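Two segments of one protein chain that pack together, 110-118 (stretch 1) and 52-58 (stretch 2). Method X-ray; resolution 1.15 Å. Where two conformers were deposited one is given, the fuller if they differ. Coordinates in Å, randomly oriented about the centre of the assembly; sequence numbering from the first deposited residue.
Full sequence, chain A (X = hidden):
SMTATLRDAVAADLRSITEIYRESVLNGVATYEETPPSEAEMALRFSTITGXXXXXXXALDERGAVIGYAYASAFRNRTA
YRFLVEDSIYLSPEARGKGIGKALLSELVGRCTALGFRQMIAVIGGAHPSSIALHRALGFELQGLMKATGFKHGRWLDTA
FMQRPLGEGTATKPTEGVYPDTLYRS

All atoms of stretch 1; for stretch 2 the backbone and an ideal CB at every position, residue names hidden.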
# COMPACT_ATOMS: atom_id res chain seq x y z
N GLY A 110 -8.67 18.94 7.03
CA GLY A 110 -9.95 19.61 7.01
C GLY A 110 -10.81 19.22 5.84
O GLY A 110 -12.01 18.92 5.96
N ARG A 111 -10.21 19.23 4.65
CA ARG A 111 -10.93 18.88 3.42
C ARG A 111 -11.49 17.47 3.53
O ARG A 111 -12.64 17.22 3.18
CB ARG A 111 -10.04 19.01 2.21
CG ARG A 111 -9.73 20.46 1.84
CD ARG A 111 -10.90 21.10 1.10
NE ARG A 111 -11.07 20.64 -0.27
CZ ARG A 111 -10.38 21.11 -1.30
NH1 ARG A 111 -9.36 21.93 -1.13
NH2 ARG A 111 -10.69 20.77 -2.53
N CYS A 112 -10.65 16.51 3.94
CA CYS A 112 -11.09 15.12 3.96
C CYS A 112 -12.11 14.92 5.07
O CYS A 112 -12.98 14.06 4.90
CB CYS A 112 -9.88 14.21 4.04
SG CYS A 112 -8.89 14.19 2.53
N THR A 113 -12.04 15.67 6.14
CA THR A 113 -13.09 15.64 7.16
C THR A 113 -14.42 16.11 6.55
O THR A 113 -15.44 15.42 6.67
CB THR A 113 -12.71 16.52 8.36
OG1 THR A 113 -11.52 16.02 8.96
CG2 THR A 113 -13.79 16.55 9.41
N ALA A 114 -14.40 17.24 5.87
CA ALA A 114 -15.60 17.77 5.23
C ALA A 114 -16.16 16.82 4.20
O ALA A 114 -17.40 16.72 4.05
CB ALA A 114 -15.30 19.13 4.60
N LEU A 115 -15.30 16.17 3.43
CA LEU A 115 -15.73 15.27 2.37
C LEU A 115 -16.33 13.98 2.88
O LEU A 115 -17.05 13.35 2.10
CB LEU A 115 -14.57 15.00 1.42
CG LEU A 115 -14.19 16.14 0.50
CD1 LEU A 115 -12.82 15.87 -0.16
CD2 LEU A 115 -15.23 16.41 -0.53
N GLY A 116 -16.04 13.57 4.10
CA GLY A 116 -16.63 12.40 4.70
C GLY A 116 -15.74 11.20 4.85
O GLY A 116 -16.20 10.13 5.19
N PHE A 117 -14.43 11.34 4.62
CA PHE A 117 -13.49 10.28 4.97
C PHE A 117 -13.41 10.14 6.49
O PHE A 117 -13.74 11.07 7.22
CB PHE A 117 -12.13 10.55 4.34
CG PHE A 117 -12.17 10.64 2.82
CD1 PHE A 117 -12.27 9.48 2.08
CD2 PHE A 117 -12.19 11.82 2.16
CE1 PHE A 117 -12.37 9.53 0.71
CE2 PHE A 117 -12.26 11.89 0.82
CZ PHE A 117 -12.37 10.74 0.06
N ARG A 118 -12.95 8.98 6.93
CA ARG A 118 -12.98 8.63 8.37
C ARG A 118 -11.60 8.35 8.98
O ARG A 118 -11.50 8.36 10.17
CB ARG A 118 -13.92 7.45 8.62
CG ARG A 118 -15.38 7.75 8.28
CD ARG A 118 -15.96 8.90 9.11
NE ARG A 118 -17.43 8.95 8.97
CZ ARG A 118 -18.24 8.16 9.66
NH1 ARG A 118 -17.81 7.31 10.55
NH2 ARG A 118 -19.54 8.25 9.42
N UNK A 52 -11.16 11.38 -8.84
CA UNK A 52 -11.73 10.61 -7.76
C UNK A 52 -12.29 11.48 -6.63
O UNK A 52 -12.71 10.95 -5.61
CB UNK A 52 -10.67 9.66 -7.20
N UNK A 53 -12.27 12.79 -6.80
CA UNK A 53 -12.85 13.70 -5.82
C UNK A 53 -11.93 14.10 -4.69
O UNK A 53 -12.34 14.84 -3.81
CB UNK A 53 -14.11 13.06 -5.22
N UNK A 54 -10.68 13.66 -4.72
CA UNK A 54 -9.75 13.99 -3.66
C UNK A 54 -9.19 15.40 -3.82
O UNK A 54 -9.02 15.86 -4.94
CB UNK A 54 -8.61 12.97 -3.63
N UNK A 55 -8.83 16.04 -2.73
CA UNK A 55 -8.27 17.39 -2.77
C UNK A 55 -6.81 17.36 -3.20
O UNK A 55 -6.02 16.51 -2.76
CB UNK A 55 -8.40 18.07 -1.40
N UNK A 56 -6.43 18.36 -3.98
CA UNK A 56 -5.06 18.52 -4.49
C UNK A 56 -4.78 20.01 -4.45
O UNK A 56 -5.50 20.79 -5.13
CB UNK A 56 -4.89 17.95 -5.90
N UNK A 57 -3.84 20.44 -3.62
CA UNK A 57 -3.64 21.83 -3.29
C UNK A 57 -2.19 22.26 -3.46
O UNK A 57 -1.27 21.43 -3.46
CB UNK A 57 -4.10 22.09 -1.85
N UNK A 58 -2.01 23.55 -3.64
CA UNK A 58 -0.69 24.15 -3.72
C UNK A 58 -0.55 25.24 -2.66
O UNK A 58 -1.53 25.85 -2.23
CB UNK A 58 -0.44 24.72 -5.12

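Residues 110 to 115 are the last part of a helix that begins earlier in the chain; it closes in a Schellman turn at Gly 116. Arg 111, Cys 112, Leu 115 and Phe 117 offer stretch 2 a mostly apolar surface. The guanidinium of Arg 111 is its one charged group. No hydrogen bond joins the two stretches.

Position 52 has nothing of stretch 1 within 5.5 Å of its ideal CB. Its phi/psi of -86/4 is open to most residues. Stretch 1 sets no preference, and many side chains, polar ones included, would suit. The deposited residue is Asn 52, whose side chain stays out of reach of stretch 1.

Position 53 has a positive phi, 87/3. A CB here would be jammed against the carbonyl O of position 52, and that alone calls for glycine. The residue is Gly 53. Like Gly 116, it is the first residue to leave helical angles after a helix, in a Schellman motif. Its backbone still touches stretch 1: Gly 53 O lies 3.8 Å from Leu 115 CD1.

Position 54 points its CA-to-CB bond away from stretch 1, and its ideal CB has no neighbour there within 5.5 Å. A long or aromatic side chain could still reach the Phe 117 ring, so Phe, Tyr, Trp, Met or Leu are all reasonable. The residue is Tyr 54, with chi1 in m. Its end comes nearer than its CB, and Tyr 54 CE1 lies 3.5 Å from Phe 117 CZ. The rings are near parallel, at 26°, but slid apart and barely overlap. The hydroxyl is hydrogen-bonded elsewhere in the structure.

Position 55 points toward stretch 1. Its ideal CB is 3.6 Å from Arg 111 CZ and 5.1 Å from Leu 115 CD1. A compact apolar side chain fits: Ala, Val or Pro, the last allowed by the phi of -78°. The residue is Pro 55, which has the largest covered area of stretch 2. Pro 55 CB sits over one face of the guanidinium, 3.8 Å from Arg 111 CZ. Pro 55 CG is 3.9 Å from Cys 112 SG, and Pro 55 CD is 3.9 Å from Leu 115 CD1. One ring thus meets three residues of the helix.

Position 56 begins the strand and points away. Stretch 1 leaves the choice open, and extended angles suit beta-branched or aromatic residues. It is Tyr 56, chi1 in t.

Position 57 points toward stretch 1 again, with its ideal CB 5.3 Å from Arg 111 NH1. Val, Ile or Thr would suit the strand; an acid could also answer the charge. The residue is Val 57. Val 57 CG1 packs 3.8 Å from Arg 111 NH1, which is hydrogen-bonded elsewhere in the structure.

Position 58 is out of reach of stretch 1. Its extended angles again favour beta-branched residues, and it is Val 58.

Stretch 2 52-58: NGYPYVV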
# COMPACT_ATOMS: atom_id res chain seq x y z
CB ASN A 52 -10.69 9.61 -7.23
CG ASN A 52 -10.52 8.41 -8.09
OD1 ASN A 52 -11.49 7.83 -8.55
ND2 ASN A 52 -9.29 7.95 -8.20
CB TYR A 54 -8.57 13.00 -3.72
CG TYR A 54 -8.90 11.57 -3.44
CD1 TYR A 54 -9.44 11.14 -2.23
CD2 TYR A 54 -8.63 10.57 -4.36
CE1 TYR A 54 -9.68 9.82 -1.96
CE2 TYR A 54 -8.86 9.24 -4.10
CZ TYR A 54 -9.38 8.85 -2.88
OH TYR A 54 -9.58 7.53 -2.64
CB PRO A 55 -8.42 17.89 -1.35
CG PRO A 55 -8.35 16.61 -0.51
CD PRO A 55 -9.07 15.61 -1.35
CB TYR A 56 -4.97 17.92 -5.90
CG TYR A 56 -3.59 17.62 -6.42
CD1 TYR A 56 -2.53 18.52 -6.32
CD2 TYR A 56 -3.31 16.43 -7.06
CE1 TYR A 56 -1.28 18.23 -6.85
CE2 TYR A 56 -2.09 16.13 -7.60
CZ TYR A 56 -1.07 17.07 -7.51
OH TYR A 56 0.20 16.84 -8.05
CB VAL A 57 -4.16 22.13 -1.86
CG1 VAL A 57 -5.64 21.71 -1.68
CG2 VAL A 57 -3.35 21.45 -0.82
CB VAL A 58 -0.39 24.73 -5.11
CG1 VAL A 58 -0.28 23.62 -6.15
CG2 VAL A 58 -1.43 25.76 -5.54
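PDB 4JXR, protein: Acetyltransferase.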